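Local coordinates for inositol dehydrogenase (Lactobacillus casei, PDB 4MKX), which probably catalyses the oxidation of scyllo-inositol with an NAD cofactor, as a sugar-alcohol dehydrogenase of the Gfo/Idh/MocA family, at residues A[162-167]-A[262-267]; A[211-216]-A[238-243]; A[99-104]-A[125-130]; A[92-97]-A[118-123]. One frame throughout, in Å; residues are numbered along the deposited sequence.

From the N terminus, the first of these contacts to open lie on helix 93-102, which carries the opening segments of contact 4 and contact 3; the chain returns through strand 106-109 to helix 117-128, where 118-123 closes contact 4 and 125-130 closes contact 3. The two loops therefore cross, and together they join the same helix pair of the Rossmann domain, with centres 11 Å apart. Contact 1 opens later, at 162-167. Before 262-267 closes it, contact 2 has opened at 211-216 and closed at 238-243, nested inside. Contacts 1 and 2 tie together separate strand pairs of the C-terminal sheet, and both reach the second subunit.

Contact 1: A[162-167]-A[262-267]; sequences ITLIRS and ETEIIG
The three side-chain carbons CG1, CG2 and CD1 of Ile162 gather around one methyl, CG2 of Ile265, with CG1 of Ile162 3.8 Å from it. Ile165 completes the notch, its CG1 4.2 Å from the same methyl, so that this one bump of Ile265 sits between two isoleucines of 162-167. Directly across from Ile162 is Gly267, which presents only backbone. Helix 197-207 covers this face, Phe206 meeting Ile265 and Ile203 meeting Ile165.

The strands run antiparallel (158°) as neighbours in the C-terminal sheet, and a classic beta bulge interrupts their register: Ile266 O accepts from Thr163 N at 2.8 Å and from Leu164 N at 3.3 Å. At the bulge itself, on the opposite face, Leu164 and Ile266 lie side by side, CD2 of Leu164 touching CD1 of Ile266.

The same face carries a salt-bridge network. Arg166 bends at its third torsion (chi3 59°), which carries NE out of the extended line. Its guanidinium then meets Glu262 end-on, NH1 to OE1 at 3.2 Å and NH2 to OE2 at 2.8 Å, while Arg166 NH2 also reaches Glu264 OE1 at 2.9 Å. These oxygens lie close to the guanidinium plane, yet are approached from above their own carboxylate planes; the planes of Arg166 and Glu264 stand 83° apart. Glu264 OE2 hydrogen-bonds Tyr168 OH of the second subunit, and Glu262 OE1 pairs with Arg273 of that subunit.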
loop_
_atom_site.group_PDB
_atom_site.type_symbol
_atom_site.label_atom_id
_atom_site.label_comp_id
_atom_site.label_asym_id
_atom_site.label_seq_id
_atom_site.Cartn_x
_atom_site.Cartn_y
_atom_site.Cartn_z
ATOM N N ILE A 162 0.439 -15.208 20.988
ATOM C CA ILE A 162 1.487 -14.355 20.453
ATOM C C ILE A 162 2.851 -15.011 20.592
ATOM O O ILE A 162 3.220 -15.473 21.660
ATOM C CB ILE A 162 1.475 -13.007 21.183
ATOM C CG1 ILE A 162 0.166 -12.287 20.868
ATOM C CG2 ILE A 162 2.708 -12.187 20.792
ATOM C CD1 ILE A 162 -0.051 -11.007 21.668
ATOM N N THR A 163 3.605 -15.078 19.501
ATOM C CA THR A 163 4.928 -15.686 19.556
ATOM C C THR A 163 6.036 -14.630 19.528
ATOM O O THR A 163 7.093 -14.820 20.098
ATOM C CB THR A 163 5.146 -16.630 18.384
ATOM O OG1 THR A 163 5.242 -15.850 17.196
ATOM C CG2 THR A 163 3.994 -17.594 18.240
ATOM N N LEU A 164 5.796 -13.512 18.849
ATOM C CA LEU A 164 6.832 -12.493 18.738
ATOM C C LEU A 164 6.198 -11.115 18.602
ATOM O O LEU A 164 5.217 -10.944 17.884
ATOM C CB LEU A 164 7.725 -12.768 17.516
ATOM C CG LEU A 164 8.945 -11.854 17.311
ATOM C CD1 LEU A 164 10.042 -12.654 16.642
ATOM C CD2 LEU A 164 8.607 -10.653 16.441
ATOM N N ILE A 165 6.768 -10.140 19.296
ATOM C CA ILE A 165 6.366 -8.762 19.077
ATOM C C ILE A 165 7.598 -7.949 18.704
ATOM O O ILE A 165 8.630 -8.047 19.350
ATOM C CB ILE A 165 5.695 -8.162 20.320
ATOM C CG1 ILE A 165 4.369 -8.864 20.567
ATOM C CG2 ILE A 165 5.416 -6.680 20.090
ATOM C CD1 ILE A 165 3.600 -8.294 21.752
ATOM N N ARG A 166 7.486 -7.164 17.634
ATOM C CA ARG A 166 8.564 -6.266 17.229
ATOM C C ARG A 166 8.001 -4.860 17.340
ATOM O O ARG A 166 6.932 -4.580 16.813
ATOM C CB ARG A 166 8.988 -6.527 15.780
ATOM C CG ARG A 166 9.992 -5.496 15.269
ATOM C CD ARG A 166 10.455 -5.765 13.809
ATOM N NE ARG A 166 9.358 -5.767 12.841
ATOM C CZ ARG A 166 8.870 -4.681 12.256
ATOM N NH1 ARG A 166 9.370 -3.488 12.557
ATOM N NH2 ARG A 166 7.866 -4.775 11.393
ATOM N N SER A 167 8.689 -3.988 18.057
ATOM C CA SER A 167 8.221 -2.612 18.155
ATOM C C SER A 167 9.353 -1.624 17.914
ATOM O O SER A 167 10.461 -1.784 18.437
ATOM C CB SER A 167 7.530 -2.377 19.510
ATOM O OG SER A 167 6.584 -1.322 19.405
ATOM N N GLU A 262 5.978 1.783 15.132
ATOM C CA GLU A 262 5.400 0.646 14.437
ATOM C C GLU A 262 5.443 -0.521 15.406
ATOM O O GLU A 262 6.423 -0.691 16.128
ATOM C CB GLU A 262 6.233 0.303 13.194
ATOM C CG GLU A 262 5.757 -0.955 12.438
ATOM C CD GLU A 262 6.758 -1.463 11.440
ATOM O OE1 GLU A 262 7.891 -0.926 11.392
ATOM O OE2 GLU A 262 6.430 -2.425 10.698
ATOM N N THR A 263 4.365 -1.300 15.453
ATOM C CA THR A 263 4.346 -2.500 16.285
ATOM C C THR A 263 3.815 -3.660 15.477
ATOM O O THR A 263 2.732 -3.587 14.897
ATOM C CB THR A 263 3.473 -2.289 17.526
ATOM O OG1 THR A 263 4.016 -1.200 18.277
ATOM C CG2 THR A 263 3.497 -3.525 18.413
ATOM N N GLU A 264 4.584 -4.743 15.459
ATOM C CA GLU A 264 4.240 -5.944 14.723
ATOM C C GLU A 264 3.986 -7.055 15.727
ATOM O O GLU A 264 4.764 -7.237 16.668
ATOM C CB GLU A 264 5.432 -6.327 13.849
ATOM C CG GLU A 264 5.408 -7.707 13.282
ATOM C CD GLU A 264 6.705 -8.001 12.581
ATOM O OE1 GLU A 264 6.870 -7.519 11.439
ATOM O OE2 GLU A 264 7.580 -8.666 13.175
ATOM N N ILE A 265 2.896 -7.790 15.531
ATOM C CA ILE A 265 2.581 -8.918 16.403
ATOM C C ILE A 265 2.449 -10.166 15.531
ATOM O O ILE A 265 1.625 -10.211 14.617
ATOM C CB ILE A 265 1.258 -8.666 17.163
ATOM C CG1 ILE A 265 1.310 -7.327 17.910
ATOM C CG2 ILE A 265 1.009 -9.788 18.166
ATOM C CD1 ILE A 265 -0.006 -6.934 18.511
ATOM N N ILE A 266 3.284 -11.166 15.798
ATOM C CA ILE A 266 3.204 -12.441 15.099
ATOM C C ILE A 266 2.559 -13.461 16.027
ATOM O O ILE A 266 2.996 -13.633 17.166
ATOM C CB ILE A 266 4.591 -12.946 14.715
ATOM C CG1 ILE A 266 5.294 -11.900 13.841
ATOM C CG2 ILE A 266 4.463 -14.250 13.945
ATOM C CD1 ILE A 266 6.662 -12.328 13.344
ATOM N N GLY A 267 1.492 -14.094 15.558
ATOM C CA GLY A 267 0.787 -15.076 16.365
ATOM C C GLY A 267 0.823 -16.436 15.686
ATOM O O GLY A 267 1.399 -16.598 14.606
#

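Contact 2: A[211-216]-A[238-243]; sequences IDKVWA and LMQLED
Val214 and Met239 form a non-hydrogen-bonded pair in an antiparallel ladder (151°) between strands 211-219 and 234-241, neighbours in the C-terminal sheet. Their side chains lie side by side and point the same way, with CG1 of Val214 3.6 Å from CG of Met239. The methionine chain turns at its third torsion (chi3 -61°), which sets CE 4.1 Å from CD1 of Ile211. On this apolar face Val214 packs against helix 328-347, and Met239 against Ile203 of helix 197-207.

The hydrogen-bonded pair of Trp215 and Leu238 is regular, with a bond in each direction. Toward the start of 211-216 the register slips by one residue in a classic beta bulge: Gln240 O accepts both Asp212 N, at 2.9 Å, and Lys213 N, at 3.2 Å, each donor lying in the carbonyl plane. In return Gln240 N donates to Lys213 O at 2.9 Å and 171°. Next to the bulge a water donates to Asp212 OD2 and, at 3.0 Å, to Leu241 O, bridging side chain to backbone.

On the face of Lys213 and Gln240 the two chains again run alongside each other, CD of the lysine 3.7 Å from OE1 of the glutamine. That oxygen is hydrogen-bonded by Asn348 ND2 of the second subunit, whose Trp215 also packs on Lys213, Trp215 and Leu238 of this chain.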
loop_
_atom_site.group_PDB
_atom_site.type_symbol
_atom_site.label_atom_id
_atom_site.label_comp_id
_atom_site.label_asym_id
_atom_site.label_seq_id
_atom_site.Cartn_x
_atom_site.Cartn_y
_atom_site.Cartn_z
ATOM N N ILE A 211 8.868 -9.512 31.088
ATOM C CA ILE A 211 10.133 -9.702 30.365
ATOM C C ILE A 211 11.170 -10.342 31.291
ATOM O O ILE A 211 11.397 -9.854 32.402
ATOM C CB ILE A 211 10.674 -8.364 29.835
ATOM C CG1 ILE A 211 9.672 -7.746 28.846
ATOM C CG2 ILE A 211 12.036 -8.554 29.174
ATOM C CD1 ILE A 211 9.705 -6.237 28.787
ATOM N N ASP A 212 11.806 -11.417 30.821
ATOM C CA ASP A 212 12.755 -12.173 31.643
ATOM C C ASP A 212 14.189 -11.703 31.446
ATOM O O ASP A 212 14.820 -11.206 32.371
ATOM C CB ASP A 212 12.648 -13.669 31.352
ATOM C CG ASP A 212 13.526 -14.509 32.273
ATOM O OD1 ASP A 212 13.776 -14.076 33.418
ATOM O OD2 ASP A 212 13.956 -15.597 31.851
ATOM N N LYS A 213 14.724 -11.867 30.239
ATOM C CA LYS A 213 16.088 -11.422 30.013
ATOM C C LYS A 213 16.228 -10.685 28.695
ATOM O O LYS A 213 15.440 -10.898 27.778
ATOM C CB LYS A 213 17.085 -12.578 30.111
ATOM C CG LYS A 213 16.770 -13.750 29.226
ATOM C CD LYS A 213 17.786 -14.876 29.449
ATOM C CE LYS A 213 17.550 -15.573 30.770
ATOM N NZ LYS A 213 18.630 -16.549 31.091
ATOM N N VAL A 214 17.212 -9.798 28.637
ATOM C CA VAL A 214 17.391 -8.899 27.505
ATOM C C VAL A 214 18.861 -8.758 27.136
ATOM O O VAL A 214 19.757 -8.926 27.972
ATOM C CB VAL A 214 16.854 -7.481 27.823
ATOM C CG1 VAL A 214 15.400 -7.536 28.262
ATOM C CG2 VAL A 214 17.691 -6.813 28.898
ATOM N N TRP A 215 19.110 -8.464 25.866
ATOM C CA TRP A 215 20.420 -8.013 25.422
ATOM C C TRP A 215 20.136 -6.817 24.539
ATOM O O TRP A 215 19.163 -6.825 23.793
ATOM C CB TRP A 215 21.145 -9.110 24.628
ATOM C CG TRP A 215 22.527 -8.725 24.157
ATOM C CD1 TRP A 215 23.459 -7.989 24.840
ATOM C CD2 TRP A 215 23.129 -9.064 22.900
ATOM N NE1 TRP A 215 24.599 -7.853 24.083
ATOM C CE2 TRP A 215 24.417 -8.488 22.882
ATOM C CE3 TRP A 215 22.694 -9.785 21.785
ATOM C CZ2 TRP A 215 25.286 -8.635 21.797
ATOM C CZ3 TRP A 215 23.557 -9.928 20.704
ATOM C CH2 TRP A 215 24.841 -9.354 20.719
ATOM N N ALA A 216 20.956 -5.781 24.644
ATOM C CA ALA A 216 20.769 -4.579 23.851
ATOM C C ALA A 216 22.109 -4.120 23.324
ATOM O O ALA A 216 23.143 -4.195 24.019
ATOM C CB ALA A 216 20.099 -3.469 24.668
ATOM N N LEU A 238 16.928 -7.587 21.953
ATOM C CA LEU A 238 16.185 -8.827 21.863
ATOM C C LEU A 238 15.810 -9.212 23.288
ATOM O O LEU A 238 16.621 -9.090 24.198
ATOM C CB LEU A 238 17.052 -9.916 21.238
ATOM C CG LEU A 238 16.421 -11.286 21.045
ATOM C CD1 LEU A 238 15.207 -11.208 20.125
ATOM C CD2 LEU A 238 17.496 -12.223 20.488
ATOM N N MET A 239 14.577 -9.654 23.473
ATOM C CA MET A 239 14.066 -9.926 24.810
ATOM C C MET A 239 13.358 -11.260 24.816
ATOM O O MET A 239 12.633 -11.610 23.885
ATOM C CB MET A 239 13.099 -8.816 25.233
ATOM C CG MET A 239 13.693 -7.441 25.095
ATOM S SD MET A 239 12.709 -6.178 25.912
ATOM C CE MET A 239 11.196 -6.347 24.996
ATOM N N GLN A 240 13.563 -12.015 25.888
ATOM C CA GLN A 240 12.875 -13.269 26.046
ATOM C C GLN A 240 11.929 -13.051 27.210
ATOM O O GLN A 240 12.353 -12.603 28.277
ATOM C CB GLN A 240 13.881 -14.346 26.414
ATOM C CG GLN A 240 13.326 -15.745 26.435
ATOM C CD GLN A 240 14.459 -16.765 26.478
ATOM O OE1 GLN A 240 15.354 -16.671 27.321
ATOM N NE2 GLN A 240 14.440 -17.713 25.558
ATOM N N LEU A 241 10.655 -13.343 26.992
ATOM C CA LEU A 241 9.660 -13.132 28.046
ATOM C C LEU A 241 9.539 -14.410 28.878
ATOM O O LEU A 241 10.151 -15.426 28.547
ATOM C CB LEU A 241 8.318 -12.736 27.443
ATOM C CG LEU A 241 8.103 -11.266 27.056
ATOM C CD1 LEU A 241 9.169 -10.708 26.114
ATOM C CD2 LEU A 241 6.717 -11.096 26.451
ATOM N N GLU A 242 8.750 -14.360 29.951
ATOM C CA GLU A 242 8.680 -15.470 30.909
ATOM C C GLU A 242 8.262 -16.826 30.330
ATOM O O GLU A 242 8.666 -17.871 30.851
ATOM C CB GLU A 242 7.754 -15.101 32.072
ATOM C CG GLU A 242 6.286 -15.184 31.713
ATOM C CD GLU A 242 5.393 -14.603 32.780
ATOM O OE1 GLU A 242 5.760 -14.677 33.977
ATOM O OE2 GLU A 242 4.329 -14.059 32.414
ATOM N N ASP A 243 7.459 -16.824 29.269
ATOM C CA ASP A 243 6.988 -18.066 28.669
ATOM C C ASP A 243 7.729 -18.375 27.371
ATOM O O ASP A 243 7.255 -19.157 26.550
ATOM C CB ASP A 243 5.494 -17.989 28.381
ATOM C CG ASP A 243 5.166 -16.941 27.348
ATOM O OD1 ASP A 243 5.788 -15.854 27.415
ATOM O OD2 ASP A 243 4.306 -17.208 26.480
HETATM O O HOH W 1 12.152 -16.996 30.049
#

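Contact 3: A[99-104]-A[125-130]; sequences SALNAG and QVIAQH
Leu101 overlaps the imidazole of His130 face-on: its CB stands 4.2 Å from the ring centroid and only 18° off the ring normal, a CH-pi contact. The backbone of the leucine extends the cover toward the rim, where Leu101 O lies over the ring 3.2 Å from His130 NE2. The angle there is too poor for a hydrogen bond; Leu101 O instead accepts Gly104 N at 3.0 Å. At the ring's edge, near its plane, Asn102 OD1 approaches His130 CE1 to 3.2 Å, with the amide plane 63° from the ring plane.

What fixes the ring's rotation is a bond within its own segment: His130 ND1 donates to Val126 O at 3.0 Å and 167°, the acceptor lying in the ring plane. Both helices end here, on one side of the Rossmann domain. Helix 93-102 finishes in a Schellman motif with Gly104, of positive phi, as its C-prime residue, while His130 follows the end of helix 117-128 and turns back across that helix's last turn. Carbonyl oxygens at such helix ends would be expected to make positive charge on the imidazole more favourable.

Farther in, Leu101 reaches past the ring. Its CD1 meets Ile127 CG1 at 3.7 Å, with Val126 CG1 a looser neighbour. Val107 of strand 106-109 also touches Leu101, where the helix rests on the sheet.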
loop_
_atom_site.group_PDB
_atom_site.type_symbol
_atom_site.label_atom_id
_atom_site.label_comp_id
_atom_site.label_asym_id
_atom_site.label_seq_id
_atom_site.Cartn_x
_atom_site.Cartn_y
_atom_site.Cartn_z
ATOM N N SER A 99 2.894 13.980 47.037
ATOM C CA SER A 99 2.336 15.207 47.584
ATOM C C SER A 99 0.888 15.419 47.163
ATOM O O SER A 99 0.045 15.812 47.975
ATOM C CB SER A 99 3.165 16.400 47.140
ATOM O OG SER A 99 2.461 17.600 47.380
ATOM N N ALA A 100 0.594 15.165 45.891
ATOM C CA ALA A 100 -0.764 15.365 45.407
ATOM C C ALA A 100 -1.738 14.412 46.087
ATOM O O ALA A 100 -2.836 14.809 46.472
ATOM C CB ALA A 100 -0.826 15.192 43.894
ATOM N N LEU A 101 -1.329 13.157 46.250
ATOM C CA LEU A 101 -2.189 12.159 46.869
ATOM C C LEU A 101 -2.406 12.487 48.344
ATOM O O LEU A 101 -3.518 12.346 48.860
ATOM C CB LEU A 101 -1.600 10.753 46.716
ATOM C CG LEU A 101 -1.661 10.180 45.305
ATOM C CD1 LEU A 101 -1.002 8.795 45.282
ATOM C CD2 LEU A 101 -3.093 10.084 44.827
ATOM N N ASN A 102 -1.348 12.935 49.008
ATOM C CA ASN A 102 -1.440 13.301 50.423
ATOM C C ASN A 102 -2.366 14.496 50.658
ATOM O O ASN A 102 -2.950 14.641 51.733
ATOM C CB ASN A 102 -0.042 13.557 51.001
ATOM C CG ASN A 102 0.731 12.266 51.263
ATOM O OD1 ASN A 102 0.150 11.249 51.651
ATOM N ND2 ASN A 102 2.046 12.304 51.054
ATOM N N ALA A 103 -2.507 15.348 49.649
ATOM C CA ALA A 103 -3.399 16.493 49.739
ATOM C C ALA A 103 -4.772 16.181 49.164
ATOM O O ALA A 103 -5.589 17.082 48.961
ATOM C CB ALA A 103 -2.799 17.680 49.059
ATOM N N GLY A 104 -5.025 14.900 48.916
ATOM C CA GLY A 104 -6.334 14.444 48.486
ATOM C C GLY A 104 -6.690 14.757 47.039
ATOM O O GLY A 104 -7.860 14.967 46.721
ATOM N N GLN A 125 3.530 2.348 47.830
ATOM C CA GLN A 125 2.921 2.282 49.158
ATOM C C GLN A 125 1.977 3.466 49.400
ATOM O O GLN A 125 0.852 3.280 49.861
ATOM C CB GLN A 125 4.007 2.212 50.233
ATOM C CG GLN A 125 3.491 2.364 51.657
ATOM C CD GLN A 125 2.636 1.193 52.115
ATOM O OE1 GLN A 125 2.532 0.174 51.439
ATOM N NE2 GLN A 125 2.036 1.330 53.289
ATOM N N VAL A 126 2.435 4.674 49.075
ATOM C CA VAL A 126 1.607 5.873 49.228
ATOM C C VAL A 126 0.333 5.746 48.391
ATOM O O VAL A 126 -0.764 6.041 48.856
ATOM C CB VAL A 126 2.374 7.162 48.857
ATOM C CG1 VAL A 126 1.467 8.376 48.983
ATOM C CG2 VAL A 126 3.584 7.346 49.750
ATOM N N ILE A 127 0.478 5.284 47.149
ATOM C CA ILE A 127 -0.680 5.060 46.294
ATOM C C ILE A 127 -1.673 4.073 46.914
ATOM O O ILE A 127 -2.883 4.302 46.889
ATOM C CB ILE A 127 -0.251 4.558 44.883
ATOM C CG1 ILE A 127 0.534 5.647 44.151
ATOM C CG2 ILE A 127 -1.455 4.112 44.087
ATOM C CD1 ILE A 127 1.191 5.150 42.850
ATOM N N ALA A 128 -1.162 2.990 47.496
ATOM C CA ALA A 128 -2.020 1.981 48.110
ATOM C C ALA A 128 -2.778 2.538 49.320
ATOM O O ALA A 128 -3.858 2.052 49.666
ATOM C CB ALA A 128 -1.197 0.768 48.516
ATOM N N GLN A 129 -2.205 3.548 49.963
ATOM C CA GLN A 129 -2.841 4.157 51.132
ATOM C C GLN A 129 -3.900 5.185 50.748
ATOM O O GLN A 129 -4.550 5.768 51.615
ATOM C CB GLN A 129 -1.794 4.793 52.045
ATOM C CG GLN A 129 -0.890 3.784 52.734
ATOM C CD GLN A 129 0.215 4.433 53.535
ATOM O OE1 GLN A 129 0.836 5.398 53.091
ATOM N NE2 GLN A 129 0.473 3.901 54.722
ATOM N N HIS A 130 -4.069 5.397 49.446
ATOM C CA HIS A 130 -5.069 6.327 48.939
ATOM C C HIS A 130 -5.895 5.660 47.848
ATOM O O HIS A 130 -6.020 6.184 46.738
ATOM C CB HIS A 130 -4.398 7.590 48.394
ATOM C CG HIS A 130 -3.781 8.456 49.445
ATOM N ND1 HIS A 130 -2.461 8.338 49.830
ATOM C CD2 HIS A 130 -4.298 9.466 50.187
ATOM C CE1 HIS A 130 -2.196 9.229 50.767
ATOM N NE2 HIS A 130 -3.291 9.930 50.999
#

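Contact 4: A[92-97]-A[118-123]; sequences FHLQQI and EAIEHT
Leu94 and Thr123, with CA atoms 6.4 Å apart, are the closest backbone pair of two helix segments that run almost parallel, their axes 9.9 Å apart and inclined by 15°. Leu94 supplies the main bump, and its two methyls divide the work. Leu94 CD1 reaches the next helix between Ala119, whose CB is 3.6 Å away, and Ile120, whose CG1 is at 3.9 Å. Leu94 CD2 instead lies against Thr123, 3.4 Å from its OG1, so the hollow is lined by successive turns of 118-123.

Such near-parallel helices are what the Rossmann fold produces: strands 83-86, 106-109 and 135-137 run parallel, and helices 93-102 and 117-128 are the connections between them. Ile113, in the loop leading to the second helix, touches Leu94, Ile97 and Ile120, and Ile97 also packs on strands 83-86 and 106-109.

With OG1 anti to the carbonyl carbon (chi1 -62°) and CG2 anti to the backbone N, Thr123 turns OG1 to Leu94 and CG2 to Ile97. Though OG1 faces the apolar leucine, it is hydrogen-bonded to Glu98 OE2, on the helix that carries Leu94. The other branch of Thr123, CG2, meets CG2 of Ile97 at 3.8 Å, the two side chains crossing at about a right angle. Ile120 also touches Leu332 and Thr335 of helix 328-347.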
loop_
_atom_site.group_PDB
_atom_site.type_symbol
_atom_site.label_atom_id
_atom_site.label_comp_id
_atom_site.label_asym_id
_atom_site.label_seq_id
_atom_site.Cartn_x
_atom_site.Cartn_y
_atom_site.Cartn_z
ATOM N N PHE A 92 11.015 14.393 39.004
ATOM C CA PHE A 92 10.106 15.015 39.975
ATOM C C PHE A 92 8.795 14.262 40.132
ATOM O O PHE A 92 8.004 14.573 41.025
ATOM C CB PHE A 92 9.788 16.456 39.567
ATOM C CG PHE A 92 10.986 17.354 39.530
ATOM C CD1 PHE A 92 11.445 17.963 40.688
ATOM C CD2 PHE A 92 11.652 17.591 38.340
ATOM C CE1 PHE A 92 12.555 18.792 40.655
ATOM C CE2 PHE A 92 12.759 18.418 38.301
ATOM C CZ PHE A 92 13.210 19.021 39.462
ATOM N N HIS A 93 8.548 13.290 39.258
ATOM C CA HIS A 93 7.260 12.595 39.252
ATOM C C HIS A 93 6.877 11.985 40.599
ATOM O O HIS A 93 5.791 12.235 41.095
ATOM C CB HIS A 93 7.191 11.537 38.151
ATOM C CG HIS A 93 7.151 12.114 36.775
ATOM N ND1 HIS A 93 7.010 11.336 35.641
ATOM C CD2 HIS A 93 7.253 13.391 36.344
ATOM C CE1 HIS A 93 7.021 12.113 34.576
ATOM N NE2 HIS A 93 7.169 13.366 34.970
ATOM N N LEU A 94 7.766 11.194 41.193
ATOM C CA LEU A 94 7.436 10.501 42.436
ATOM C C LEU A 94 7.083 11.444 43.581
ATOM O O LEU A 94 6.088 11.225 44.268
ATOM C CB LEU A 94 8.577 9.570 42.863
ATOM C CG LEU A 94 8.885 8.460 41.856
ATOM C CD1 LEU A 94 10.054 7.634 42.346
ATOM C CD2 LEU A 94 7.677 7.577 41.681
ATOM N N GLN A 95 7.872 12.495 43.776
ATOM C CA GLN A 95 7.626 13.393 44.908
ATOM C C GLN A 95 6.344 14.195 44.699
ATOM O O GLN A 95 5.615 14.480 45.660
ATOM C CB GLN A 95 8.827 14.308 45.182
ATOM C CG GLN A 95 9.104 15.370 44.124
ATOM C CD GLN A 95 10.100 16.418 44.602
ATOM O OE1 GLN A 95 10.883 16.174 45.521
ATOM N NE2 GLN A 95 10.069 17.592 43.983
ATOM N N GLN A 96 6.045 14.522 43.441
ATOM C CA GLN A 96 4.822 15.265 43.132
ATOM C C GLN A 96 3.577 14.376 43.206
ATOM O O GLN A 96 2.521 14.815 43.681
ATOM C CB GLN A 96 4.952 15.998 41.793
ATOM C CG GLN A 96 5.992 17.126 41.832
ATOM C CD GLN A 96 6.283 17.732 40.482
ATOM O OE1 GLN A 96 5.873 17.201 39.448
ATOM N NE2 GLN A 96 7.004 18.847 40.477
ATOM N N ILE A 97 3.701 13.131 42.753
ATOM C CA ILE A 97 2.645 12.136 42.934
ATOM C C ILE A 97 2.284 11.977 44.428
ATOM O O ILE A 97 1.115 12.031 44.798
ATOM C CB ILE A 97 3.050 10.770 42.348
ATOM C CG1 ILE A 97 3.022 10.804 40.821
ATOM C CG2 ILE A 97 2.101 9.684 42.808
ATOM C CD1 ILE A 97 3.737 9.592 40.213
ATOM N N GLU A 118 13.804 1.667 44.205
ATOM C CA GLU A 118 13.501 1.789 45.630
ATOM C C GLU A 118 12.500 2.921 45.867
ATOM O O GLU A 118 11.504 2.748 46.570
ATOM C CB GLU A 118 14.780 2.035 46.449
ATOM C CG GLU A 118 14.511 2.284 47.939
ATOM C CD GLU A 118 15.770 2.576 48.735
ATOM O OE1 GLU A 118 16.871 2.585 48.140
ATOM O OE2 GLU A 118 15.654 2.797 49.960
ATOM N N ALA A 119 12.771 4.080 45.276
ATOM C CA ALA A 119 11.874 5.222 45.397
ATOM C C ALA A 119 10.495 4.925 44.806
ATOM O O ALA A 119 9.478 5.375 45.337
ATOM C CB ALA A 119 12.491 6.459 44.764
ATOM N N ILE A 120 10.449 4.180 43.704
ATOM C CA ILE A 120 9.161 3.804 43.120
ATOM C C ILE A 120 8.314 2.941 44.071
ATOM O O ILE A 120 7.102 3.143 44.198
ATOM C CB ILE A 120 9.324 3.107 41.748
ATOM C CG1 ILE A 120 9.940 4.069 40.732
ATOM C CG2 ILE A 120 7.980 2.609 41.247
ATOM C CD1 ILE A 120 10.309 3.389 39.385
ATOM N N GLU A 121 8.949 2.004 44.769
ATOM C CA GLU A 121 8.204 1.160 45.697
ATOM C C GLU A 121 7.648 1.965 46.878
ATOM O O GLU A 121 6.570 1.657 47.387
ATOM C CB GLU A 121 9.061 -0.025 46.163
ATOM C CG GLU A 121 9.509 -0.897 44.990
ATOM C CD GLU A 121 9.968 -2.282 45.404
ATOM O OE1 GLU A 121 9.991 -2.569 46.619
ATOM O OE2 GLU A 121 10.298 -3.085 44.506
ATOM N N HIS A 122 8.363 3.012 47.278
ATOM C CA HIS A 122 7.878 3.908 48.331
ATOM C C HIS A 122 6.600 4.588 47.855
ATOM O O HIS A 122 5.627 4.708 48.598
ATOM C CB HIS A 122 8.935 4.959 48.664
ATOM C CG HIS A 122 8.541 5.890 49.771
ATOM N ND1 HIS A 122 7.841 7.058 49.553
ATOM C CD2 HIS A 122 8.773 5.836 51.106
ATOM C CE1 HIS A 122 7.648 7.676 50.706
ATOM N NE2 HIS A 122 8.205 6.955 51.663
ATOM N N THR A 123 6.594 5.009 46.596
ATOM C CA THR A 123 5.408 5.645 46.025
ATOM C C THR A 123 4.246 4.669 45.859
ATOM O O THR A 123 3.093 5.033 46.079
ATOM C CB THR A 123 5.745 6.333 44.694
ATOM O OG1 THR A 123 6.716 7.356 44.940
ATOM C CG2 THR A 123 4.493 6.964 44.068
#